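Local coordinates for protein putative nucleotide-diphospho-sugar transferase (Desulfovibrio desulfuricans subsp. desulfuricans, PDB 3CGX) that probably transfers a sugar from a nucleotide-diphospho-sugar donor, as a GT-A-like glycosyltransferase, although its substrates are not established, at residues A[199-204]-A[217-222]; A[190-193]-A[197-200]; A[41-46]-A[107-112]. All coordinates share one frame; numbering follows the deposited sequence. Where two conformers were deposited one is given.

Overall arrangement
Contact 3 lies deepest, joining helix 29-47 to strand 105-109 of the central mixed sheet; its centre is about 6 Å from that of the chain. Contacts 1 and 2 lie farther out, their centres about 20 and 14 Å from the chain's centre, and share helix 195-204: contact 2 braces its first turn against the preceding loop, contact 1 packs its last turns on helix 214-221. Leu198 CD1 and Leu219 CD2, 3.7 Å apart, join the two. Contacts 1 and 3 are buried and held by van der Waals packing, in contact 3 partly on backbone peptide groups, whereas partly buried contact 2 rests on hydrogen bonds to a carboxylate. A probable backbone bond, Val192 to Asp112, ties contacts 2 and 3.

Contact 1. Residues A[199-204]-A[217-222]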
ATOM      1  N   ASN A 199       8.991  13.522  -8.563  1.00 19.24           N
ATOM      2  CA  ASN A 199       8.830  14.546  -9.596  1.00 18.12           C
ATOM      3  C   ASN A 199       7.611  14.276 -10.497  1.00 21.99           C
ATOM      4  O   ASN A 199       6.819  15.190 -10.804  1.00 20.07           O
ATOM      5  CB  ASN A 199      10.100  14.651 -10.419  1.00 19.13           C
ATOM      6  CG  ASN A 199      10.012  15.678 -11.515  1.00 23.08           C
ATOM      7  OD1 ASN A 199       9.577  15.347 -12.617  1.00 19.59           O
ATOM      8  ND2 ASN A 199      10.535  16.902 -11.270  1.00 20.11           N
ATOM      9  N   VAL A 200       7.445  13.022 -10.895  1.00 23.88           N
ATOM     10  CA  VAL A 200       6.289  12.623 -11.739  1.00 22.88           C
ATOM     11  C   VAL A 200       4.996  12.741 -10.948  1.00 23.54           C
ATOM     12  O   VAL A 200       3.993  13.272 -11.478  1.00 25.28           O
ATOM     13  CB  VAL A 200       6.432  11.183 -12.285  1.00 22.55           C
ATOM     14  CG1 VAL A 200       5.130  10.740 -13.003  1.00 24.59           C
ATOM     15  CG2 VAL A 200       7.693  11.051 -13.160  1.00 22.08           C
ATOM     16  N   LEU A 201       5.024  12.308  -9.688  1.00 22.02           N
ATOM     17  CA  LEU A 201       3.845  12.401  -8.805  1.00 24.15           C
ATOM     18  C   LEU A 201       3.370  13.852  -8.790  1.00 26.39           C
ATOM     19  O   LEU A 201       2.170  14.158  -8.938  1.00 28.85           O
ATOM     20  CB  LEU A 201       4.121  11.945  -7.367  1.00 25.18           C
ATOM     21  CG  LEU A 201       3.026  12.050  -6.281  1.00 25.13           C
ATOM     22  CD1 LEU A 201       1.839  11.068  -6.516  1.00 22.11           C
ATOM     23  CD2 LEU A 201       3.608  11.831  -4.845  1.00 26.42           C
ATOM     24  N   TYR A 202       4.336  14.741  -8.612  1.00 21.61           N
ATOM     25  CA  TYR A 202       4.088  16.200  -8.506  1.00 19.69           C
ATOM     26  C   TYR A 202       3.565  16.789  -9.797  1.00 24.32           C
ATOM     27  O   TYR A 202       2.543  17.475  -9.817  1.00 25.47           O
ATOM     28  CB  TYR A 202       5.392  16.936  -8.095  1.00 20.78           C
ATOM     29  CG  TYR A 202       5.267  18.457  -7.883  1.00 19.65           C
ATOM     30  CD1 TYR A 202       4.221  18.994  -7.119  1.00 20.67           C
ATOM     31  CD2 TYR A 202       6.215  19.327  -8.395  1.00 23.94           C
ATOM     32  CE1 TYR A 202       4.123  20.362  -6.904  1.00 23.19           C
ATOM     33  CE2 TYR A 202       6.124  20.699  -8.185  1.00 26.02           C
ATOM     34  CZ  TYR A 202       5.060  21.194  -7.442  1.00 20.23           C
ATOM     35  OH  TYR A 202       4.994  22.525  -7.222  1.00 18.67           O
ATOM     36  N   ARG A 203       4.217  16.476 -10.900  1.00 22.80           N
ATOM     37  CA  ARG A 203       3.904  17.172 -12.128  1.00 23.95           C
ATOM     38  C   ARG A 203       2.643  16.665 -12.832  1.00 28.96           C
ATOM     39  O   ARG A 203       2.015  17.412 -13.574  1.00 34.49           O
ATOM     40  CB  ARG A 203       5.075  17.137 -13.049  1.00 26.02           C
ATOM     41  CG  ARG A 203       6.231  18.019 -12.508  1.00 24.26           C
ATOM     42  CD  ARG A 203       7.504  17.670 -13.146  1.00 28.93           C
ATOM     43  NE  ARG A 203       7.524  18.116 -14.506  1.00 26.58           N
ATOM     44  CZ  ARG A 203       8.286  17.562 -15.447  1.00 35.28           C
ATOM     45  NH1 ARG A 203       9.077  16.515 -15.177  1.00 32.53           N
ATOM     46  NH2 ARG A 203       8.257  18.050 -16.658  1.00 29.46           N
ATOM     47  N   THR A 204       2.275  15.423 -12.587  1.00 28.50           N
ATOM     48  CA  THR A 204       1.082  14.838 -13.218  1.00 31.48           C
ATOM     49  C   THR A 204      -0.188  14.984 -12.379  1.00 31.80           C
ATOM     50  O   THR A 204      -1.280  14.661 -12.839  1.00 37.41           O
ATOM     51  CB  THR A 204       1.323  13.346 -13.540  1.00 33.40           C
ATOM     52  OG1 THR A 204       1.473  12.599 -12.314  1.00 32.28           O
ATOM     53  CG2 THR A 204       2.570  13.183 -14.459  1.00 27.29           C
ATOM     54  N   ALA A 217       0.516  19.587  -0.867  1.00 23.02           N
ATOM     55  CA  ALA A 217       0.937  20.867  -0.250  1.00 23.51           C
ATOM     56  C   ALA A 217       2.449  20.867   0.055  1.00 21.55           C
ATOM     57  O   ALA A 217       3.151  21.885  -0.136  1.00 19.59           O
ATOM     58  CB  ALA A 217       0.122  21.195   1.051  1.00 21.15           C
ATOM     59  N   LEU A 218       2.955  19.778   0.610  0.70 20.20           N
ATOM     60  CA  LEU A 218       4.373  19.593   0.827  0.70 21.19           C
ATOM     61  C   LEU A 218       5.219  19.657  -0.429  0.70 20.84           C
ATOM     62  O   LEU A 218       6.284  20.178  -0.438  0.70 20.92           O
ATOM     63  CB  LEU A 218       4.629  18.246   1.434  0.70 25.10           C
ATOM     64  CG  LEU A 218       5.102  18.181   2.832  0.70 28.43           C
ATOM     65  CD1 LEU A 218       6.350  19.012   3.031  0.70 27.98           C
ATOM     66  CD2 LEU A 218       3.959  18.724   3.548  0.70 28.43           C
ATOM     67  N   LEU A 219       4.734  19.047  -1.472  1.00 19.39           N
ATOM     68  CA  LEU A 219       5.432  19.044  -2.769  1.00 20.31           C
ATOM     69  C   LEU A 219       5.546  20.452  -3.328  1.00 20.05           C
ATOM     70  O   LEU A 219       6.589  20.844  -3.821  1.00 20.39           O
ATOM     71  CB  LEU A 219       4.756  18.127  -3.797  1.00 20.15           C
ATOM     72  CG  LEU A 219       4.568  16.635  -3.446  1.00 24.80           C
ATOM     73  CD1 LEU A 219       3.764  15.880  -4.524  1.00 22.97           C
ATOM     74  CD2 LEU A 219       5.883  15.960  -3.221  1.00 19.87           C
ATOM     75  N   ARG A 220       4.453  21.212  -3.227  1.00 19.35           N
ATOM     76  CA  ARG A 220       4.388  22.595  -3.710  1.00 20.62           C
ATOM     77  C   ARG A 220       5.412  23.463  -2.955  1.00 19.32           C
ATOM     78  O   ARG A 220       6.126  24.303  -3.545  1.00 17.71           O
ATOM     79  CB  ARG A 220       2.921  23.081  -3.569  1.00 20.35           C
ATOM     80  CG  ARG A 220       2.564  24.275  -4.317  1.00 35.95           C
ATOM     81  CD  ARG A 220       1.064  24.383  -4.224  1.00 40.43           C
ATOM     82  NE  ARG A 220       0.660  24.560  -2.829  1.00 48.98           N
ATOM     83  CZ  ARG A 220      -0.438  24.042  -2.275  1.00 51.40           C
ATOM     84  NH1 ARG A 220      -1.254  23.266  -2.984  1.00 49.46           N
ATOM     85  NH2 ARG A 220      -0.699  24.285  -0.992  1.00 39.85           N
ATOM     86  N   GLU A 221       5.508  23.240  -1.647  0.70 18.78           N
ATOM     87  CA  GLU A 221       6.513  23.929  -0.818  0.70 19.00           C
ATOM     88  C   GLU A 221       7.908  23.611  -1.296  0.70 19.81           C
ATOM     89  O   GLU A 221       8.809  24.441  -1.184  0.70 20.52           O
ATOM     90  CB  GLU A 221       6.470  23.517   0.661  0.70 19.55           C
ATOM     91  CG  GLU A 221       5.335  24.013   1.444  0.70 35.10           C
ATOM     92  CD  GLU A 221       5.372  23.504   2.891  0.70 44.35           C
ATOM     93  OE1 GLU A 221       6.459  23.074   3.389  0.70 43.80           O
ATOM     94  OE2 GLU A 221       4.291  23.547   3.517  0.70 53.20           O
ATOM     95  N   ASN A 222       8.064  22.393  -1.809  1.00 19.90           N
ATOM     96  CA  ASN A 222       9.365  21.897  -2.273  1.00 19.77           C
ATOM     97  C   ASN A 222       9.532  22.020  -3.784  1.00 20.05           C
ATOM     98  O   ASN A 222      10.407  21.384  -4.396  1.00 19.45           O
ATOM     99  CB  ASN A 222       9.593  20.464  -1.739  1.00 20.43           C
ATOM    100  CG  ASN A 222       9.982  20.466  -0.273  1.00 21.56           C
ATOM    101  OD1 ASN A 222      11.126  20.727   0.051  1.00 21.27           O
ATOM    102  ND2 ASN A 222       8.997  20.243   0.627  1.00 19.17           N
TER
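Tyr202 and Leu219 form the centre of a buried helix-helix packing in the C-terminal part of the chain, where helices 195-204 and 214-221 cross nearly at right angles (signed crossing angle -101°). The local axes come no closer than 10.4 Å, so large side chains, rather than close backbones, bridge the gap. In Tyr202 the ring is swung away from the backbone N, chi1 -177°, which carries it alongside Leu219; the two side chains run past each other in opposite senses. Leu219 touches with its CB, 3.5 Å from Tyr202 CD1, while the branch atom CD1 of Leu219 rests against the Tyr202 backbone, 4.0 Å from CA. Leu201 adds a second, looser apolar touch at right angles, its CD2 4.1 Å from CD1 of Leu219. Farther along the ring, the phenol oxygen of Tyr202 reaches the backbone of Arg220, the residue after Leu219, with OH 3.6 Å from Arg220 CA, and finds its hydrogen-bond partner in Asp223 just beyond. Ile226 of the short helix 223-226 touches both Tyr202 and Leu219, and Leu35 of helix 29-47 also packs on Leu219, so the pair belongs to a layer shared by four helices. Over one face of the Tyr202 ring hangs a backbone carbonyl, Leu219 O, 3.9 Å above the plane and displaced toward the rim.

Contact 2. Residues A[190-193]-A[197-200]; sequences NDVD and DLNV
Asp197, in the first turn of helix 195-204, accepts hydrogen bonds from the loop that leads into that helix, and both its carboxylate oxygens are used. OD2 takes the backbone N-H of Asp193 at 3.0 Å, on the anti side and close to the carboxylate plane; the N-H of Thr194 is a second donor to it. A side chain reaching back from the third helical residue to the N-H just before the helix is consistent with one half of a capping box. OD1 of Asp197 is met differently: Asn190 ND2 lies 3.1 Å away and well above the carboxylate plane, along a nearly straight N-H path (170°), and the amide and carboxylate planes stand almost perpendicular. The same nitrogen, Asn190 ND2, gives to a water 2.6 Å away, which in turn donates to Asp197 O at 2.9 Å, so one amide group serves both the side chain and the backbone of Asp197. Beside these polar groups Val192 packs on the helix, its CG1 3.9 Å from Leu198 CD1, while Val192 O accepts from Lys20 and Val192 N probably donates to Asp112 O. Asp191 O, 3.4 Å from Asp197 OD2, is merely a second acceptor nearby. Three N-H donors and the helix start would probably favour the carboxylate anion of Asp197, though the nearby Asp193 carboxylate would work the other way; its bonds fix the course of the loop against the helix.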
ATOM      1  N   ASN A 190       2.210   3.603 -10.227  1.00 23.95           N
ATOM      2  CA  ASN A 190       3.619   3.812  -9.750  1.00 25.67           C
ATOM      3  C   ASN A 190       3.744   4.044  -8.262  1.00 24.60           C
ATOM      4  O   ASN A 190       3.125   4.937  -7.697  1.00 27.07           O
ATOM      5  CB  ASN A 190       4.316   4.983 -10.466  1.00 29.92           C
ATOM      6  CG  ASN A 190       5.895   4.931 -10.370  1.00 33.48           C
ATOM      7  OD1 ASN A 190       6.540   3.858 -10.488  1.00 31.59           O
ATOM      8  ND2 ASN A 190       6.503   6.105 -10.213  1.00 32.78           N
ATOM      9  N   ASP A 191       4.573   3.214  -7.647  1.00 23.58           N
ATOM     10  CA  ASP A 191       5.017   3.387  -6.267  1.00 27.31           C
ATOM     11  C   ASP A 191       5.984   4.562  -6.296  1.00 27.39           C
ATOM     12  O   ASP A 191       6.785   4.689  -7.231  1.00 29.57           O
ATOM     13  CB  ASP A 191       5.767   2.154  -5.707  1.00 31.14           C
ATOM     14  CG  ASP A 191       4.851   0.894  -5.501  1.00 35.59           C
ATOM     15  OD1 ASP A 191       3.937   0.902  -4.654  1.00 35.35           O
ATOM     16  OD2 ASP A 191       5.092  -0.135  -6.161  1.00 40.22           O
ATOM     17  N   VAL A 192       5.944   5.398  -5.267  1.00 24.48           N
ATOM     18  CA  VAL A 192       6.836   6.535  -5.198  1.00 24.61           C
ATOM     19  C   VAL A 192       8.019   6.174  -4.285  1.00 25.16           C
ATOM     20  O   VAL A 192       7.889   6.121  -3.063  1.00 27.30           O
ATOM     21  CB  VAL A 192       6.098   7.842  -4.763  1.00 26.65           C
ATOM     22  CG1 VAL A 192       7.105   9.017  -4.690  1.00 25.86           C
ATOM     23  CG2 VAL A 192       4.920   8.165  -5.719  1.00 24.26           C
ATOM     24  N   ASP A 193       9.142   5.874  -4.925  1.00 24.73           N
ATOM     25  CA  ASP A 193      10.389   5.414  -4.274  1.00 26.36           C
ATOM     26  C   ASP A 193      11.526   6.446  -4.398  1.00 26.14           C
ATOM     27  O   ASP A 193      12.202   6.730  -3.446  1.00 28.60           O
ATOM     28  CB  ASP A 193      10.836   4.094  -4.917  1.00 29.14           C
ATOM     29  CG  ASP A 193      12.173   3.522  -4.329  1.00 41.12           C
ATOM     30  OD1 ASP A 193      12.360   3.589  -3.081  1.00 54.62           O
ATOM     31  OD2 ASP A 193      13.011   2.958  -5.130  1.00 52.87           O
ATOM     32  N   ASP A 197      10.410   9.502  -9.232  1.00 21.08           N
ATOM     33  CA  ASP A 197       9.024   9.132  -9.010  1.00 20.76           C
ATOM     34  C   ASP A 197       8.247  10.293  -8.351  1.00 21.94           C
ATOM     35  O   ASP A 197       7.078  10.543  -8.679  1.00 22.71           O
ATOM     36  CB  ASP A 197       8.910   7.905  -8.084  1.00 18.97           C
ATOM     37  CG  ASP A 197       9.519   6.665  -8.645  1.00 23.93           C
ATOM     38  OD1 ASP A 197       9.552   6.478  -9.855  1.00 23.19           O
ATOM     39  OD2 ASP A 197       9.938   5.861  -7.846  1.00 22.22           O
ATOM     40  N   LEU A 198       8.914  10.986  -7.416  1.00 20.21           N
ATOM     41  CA  LEU A 198       8.305  12.125  -6.700  1.00 20.60           C
ATOM     42  C   LEU A 198       8.029  13.288  -7.672  1.00 22.20           C
ATOM     43  O   LEU A 198       6.978  13.982  -7.597  1.00 22.00           O
ATOM     44  CB  LEU A 198       9.198  12.608  -5.548  1.00 18.79           C
ATOM     45  CG  LEU A 198       8.600  13.563  -4.509  1.00 19.64           C
ATOM     46  CD1 LEU A 198       7.622  12.767  -3.621  1.00 17.95           C
ATOM     47  CD2 LEU A 198       9.655  14.257  -3.602  1.00 20.83           C
ATOM     48  N   ASN A 199       8.991  13.522  -8.563  1.00 19.24           N
ATOM     49  CA  ASN A 199       8.830  14.546  -9.596  1.00 18.12           C
ATOM     50  C   ASN A 199       7.611  14.276 -10.497  1.00 21.99           C
ATOM     51  O   ASN A 199       6.819  15.190 -10.804  1.00 20.07           O
ATOM     52  CB  ASN A 199      10.100  14.651 -10.419  1.00 19.13           C
ATOM     53  CG  ASN A 199      10.012  15.678 -11.515  1.00 23.08           C
ATOM     54  OD1 ASN A 199       9.577  15.347 -12.617  1.00 19.59           O
ATOM     55  ND2 ASN A 199      10.535  16.902 -11.270  1.00 20.11           N
ATOM     56  N   VAL A 200       7.445  13.022 -10.895  1.00 23.88           N
ATOM     57  CA  VAL A 200       6.289  12.623 -11.739  1.00 22.88           C
ATOM     58  C   VAL A 200       4.996  12.741 -10.948  1.00 23.54           C
ATOM     59  O   VAL A 200       3.993  13.272 -11.478  1.00 25.28           O
ATOM     60  CB  VAL A 200       6.432  11.183 -12.285  1.00 22.55           C
ATOM     61  CG1 VAL A 200       5.130  10.740 -13.003  1.00 24.59           C
ATOM     62  CG2 VAL A 200       7.693  11.051 -13.160  1.00 22.08           C
TER
HETATM   63  O   HOH W   1       5.468   8.413  -9.749  1.00 23.33           O

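Contact 3. Residues A[41-46]-A[107-112]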
ATOM      1  N   GLN A  41      -0.981   9.375   5.942  1.00 26.28           N
ATOM      2  CA  GLN A  41      -2.117  10.190   6.393  1.00 25.81           C
ATOM      3  C   GLN A  41      -3.147  10.434   5.330  1.00 29.26           C
ATOM      4  O   GLN A  41      -4.340  10.305   5.566  1.00 27.46           O
ATOM      5  CB  GLN A  41      -1.653  11.548   6.922  1.00 27.11           C
ATOM      6  CG  GLN A  41      -0.936  11.411   8.214  1.00 27.17           C
ATOM      7  CD  GLN A  41      -0.299  12.698   8.683  1.00 36.31           C
ATOM      8  OE1 GLN A  41       0.609  12.640   9.484  1.00 24.43           O
ATOM      9  NE2 GLN A  41      -0.765  13.877   8.178  1.00 29.02           N
ATOM     10  N   ASP A  42      -2.704  10.827   4.156  1.00 25.14           N
ATOM     11  CA  ASP A  42      -3.626  11.100   3.081  1.00 24.40           C
ATOM     12  C   ASP A  42      -4.378   9.859   2.636  1.00 26.61           C
ATOM     13  O   ASP A  42      -5.603   9.917   2.419  1.00 27.19           O
ATOM     14  CB  ASP A  42      -2.925  11.721   1.852  1.00 25.03           C
ATOM     15  CG  ASP A  42      -2.384  13.124   2.117  1.00 31.31           C
ATOM     16  OD1 ASP A  42      -2.759  13.717   3.122  1.00 28.34           O
ATOM     17  OD2 ASP A  42      -1.552  13.588   1.326  1.00 30.63           O
HETATM   18  N   MSE A  43      -3.666   8.742   2.474  1.00 23.79           N
HETATM   19  CA  MSE A  43      -4.335   7.491   2.056  1.00 25.33           C
HETATM   20  C   MSE A  43      -5.354   7.033   3.099  1.00 26.32           C
HETATM   21  O   MSE A  43      -6.460   6.617   2.735  1.00 23.75           O
HETATM   22  CB  MSE A  43      -3.315   6.391   1.761  1.00 24.10           C
HETATM   23  CG  MSE A  43      -2.396   6.679   0.560  1.00 23.70           C
HETATM   24 SE   MSE A  43      -1.184   5.240   0.243  0.75 27.61          SE
HETATM   25  CE  MSE A  43      -2.486   3.958  -0.512  1.00 26.24           C
ATOM     26  N   LEU A  44      -5.000   7.145   4.368  1.00 25.74           N
ATOM     27  CA  LEU A  44      -5.890   6.759   5.488  1.00 26.63           C
ATOM     28  C   LEU A  44      -7.190   7.541   5.485  1.00 32.66           C
ATOM     29  O   LEU A  44      -8.280   6.968   5.677  1.00 29.83           O
ATOM     30  CB  LEU A  44      -5.165   6.865   6.847  1.00 30.67           C
ATOM     31  CG  LEU A  44      -5.956   6.498   8.105  1.00 37.18           C
ATOM     32  CD1 LEU A  44      -6.255   5.005   8.063  1.00 41.50           C
ATOM     33  CD2 LEU A  44      -5.213   6.930   9.427  1.00 39.23           C
ATOM     34  N   GLN A  45      -7.088   8.837   5.220  1.00 29.41           N
ATOM     35  CA  GLN A  45      -8.252   9.690   5.143  1.00 34.52           C
ATOM     36  C   GLN A  45      -9.222   9.189   4.073  1.00 34.98           C
ATOM     37  O   GLN A  45     -10.445   9.131   4.297  1.00 32.88           O
ATOM     38  CB  GLN A  45      -7.815  11.145   4.893  1.00 33.44           C
ATOM     39  CG  GLN A  45      -8.942  12.120   4.768  1.00 45.49           C
ATOM     40  CD  GLN A  45      -8.431  13.549   4.740  1.00 57.78           C
ATOM     41  OE1 GLN A  45      -7.272  13.819   4.369  1.00 64.73           O
ATOM     42  NE2 GLN A  45      -9.276  14.468   5.152  1.00 61.79           N
ATOM     43  N   GLY A  46      -8.674   8.821   2.930  1.00 32.46           N
ATOM     44  CA  GLY A  46      -9.429   8.229   1.838  1.00 32.72           C
ATOM     45  C   GLY A  46      -9.994   6.825   2.147  1.00 35.48           C
ATOM     46  O   GLY A  46     -11.178   6.561   1.946  1.00 36.11           O
ATOM     47  N   VAL A 107      -8.773  -7.036   0.848  1.00 21.48           N
ATOM     48  CA  VAL A 107      -7.724  -6.481  -0.008  1.00 21.02           C
ATOM     49  C   VAL A 107      -6.566  -5.993   0.866  1.00 22.05           C
ATOM     50  O   VAL A 107      -6.754  -5.440   1.954  1.00 24.58           O
ATOM     51  CB  VAL A 107      -8.227  -5.348  -1.002  1.00 23.09           C
ATOM     52  CG1 VAL A 107      -9.362  -5.887  -1.950  1.00 22.57           C
ATOM     53  CG2 VAL A 107      -8.686  -4.183  -0.261  1.00 28.97           C
ATOM     54  N   LEU A 108      -5.359  -6.259   0.395  1.00 21.81           N
ATOM     55  CA  LEU A 108      -4.146  -5.820   1.079  1.00 25.25           C
ATOM     56  C   LEU A 108      -3.393  -4.876   0.128  1.00 22.94           C
ATOM     57  O   LEU A 108      -3.153  -5.184  -1.025  1.00 24.06           O
ATOM     58  CB  LEU A 108      -3.321  -7.042   1.513  1.00 25.04           C
ATOM     59  CG  LEU A 108      -2.024  -6.897   2.325  1.00 24.36           C
ATOM     60  CD1 LEU A 108      -1.652  -8.275   2.957  1.00 21.43           C
ATOM     61  CD2 LEU A 108      -0.909  -6.378   1.467  1.00 20.90           C
HETATM   62  N   MSE A 109      -3.022  -3.709   0.622  1.00 20.25           N
HETATM   63  CA  MSE A 109      -2.317  -2.764  -0.185  1.00 21.39           C
HETATM   64  C   MSE A 109      -1.248  -2.051   0.565  1.00 23.41           C
HETATM   65  O   MSE A 109      -1.291  -1.956   1.792  1.00 23.06           O
HETATM   66  CB  MSE A 109      -3.320  -1.751  -0.706  1.00 25.32           C
HETATM   67  CG  MSE A 109      -3.906  -0.844   0.342  1.00 27.38           C
HETATM   68 SE   MSE A 109      -5.434   0.141  -0.498  0.75 28.49          SE
HETATM   69  CE  MSE A 109      -4.467   1.198  -1.777  1.00 25.74           C
ATOM     70  N   GLY A 110      -0.302  -1.521  -0.192  1.00 22.73           N
ATOM     71  CA  GLY A 110       0.815  -0.795   0.380  1.00 23.85           C
ATOM     72  C   GLY A 110       0.558   0.701   0.522  1.00 23.41           C
ATOM     73  O   GLY A 110      -0.520   1.216   0.204  1.00 25.78           O
ATOM     74  N   SER A 111       1.581   1.402   0.978  1.00 21.16           N
ATOM     75  CA  SER A 111       1.411   2.796   1.335  1.00 23.20           C
ATOM     76  C   SER A 111       2.326   3.746   0.560  1.00 26.18           C
ATOM     77  O   SER A 111       2.599   4.862   1.025  1.00 25.69           O
ATOM     78  CB  SER A 111       1.686   2.960   2.848  1.00 23.26           C
ATOM     79  OG  SER A 111       2.808   2.234   3.258  1.00 21.98           O
ATOM     80  N   ASP A 112       2.751   3.302  -0.614  1.00 27.65           N
ATOM     81  CA  ASP A 112       3.686   4.067  -1.479  1.00 28.72           C
ATOM     82  C   ASP A 112       3.008   4.665  -2.709  1.00 26.54           C
ATOM     83  O   ASP A 112       3.692   5.098  -3.624  1.00 26.87           O
ATOM     84  CB  ASP A 112       4.826   3.130  -1.978  1.00 28.16           C
ATOM     85  CG  ASP A 112       5.660   2.601  -0.845  1.00 39.88           C
ATOM     86  OD1 ASP A 112       6.212   3.415  -0.058  1.00 37.62           O
ATOM     87  OD2 ASP A 112       5.673   1.374  -0.671  1.00 42.24           O
TER
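Met43, a selenomethionine on helix 29-47, meets flat groups of the backbone rather than rings. Its SE lies over one face of the peptide unit joining Ser111 to Asp112, 3.7 Å from Ser111 CA and 3.8 Å from Ser111 C. Its CE approaches the preceding peptide unit at the outer end of the carbonyl, 3.4 Å from Gly110 O. What puts the two heavy atoms there is a side chain that runs straight out from the helix and bends only at its last torsion (chi3 73°). The same methyl meets a second selenomethionine, Met109 of strand 105-109, tip to tip, the two CE atoms 3.6 Å apart. Met43 thus fills the angle between the strand and the loop that follows it, in the alpha/beta layering of a GT-A-type fold; Phe9 of the neighbouring strand 5-11 and Ile113 also touch it. Ser111 turns its hydroxyl elsewhere, to Phe10 O and the hydroxyl of Tyr36. Asp112 forms a salt bridge with Lys20, and a bound imidazole, probably from the crystallisation liquor, lies about 3 Å from its side chain. Chemically this is selenomethionine packed on backbone peptide groups and on another selenomethionine. Gly110 O and Ser111 O are buried with no hydrogen-bond partner in the model; the Met43 methyl beside Gly110 O can probably give only a weak CH...O attraction, and shape and dispersion probably hold helix and loop together.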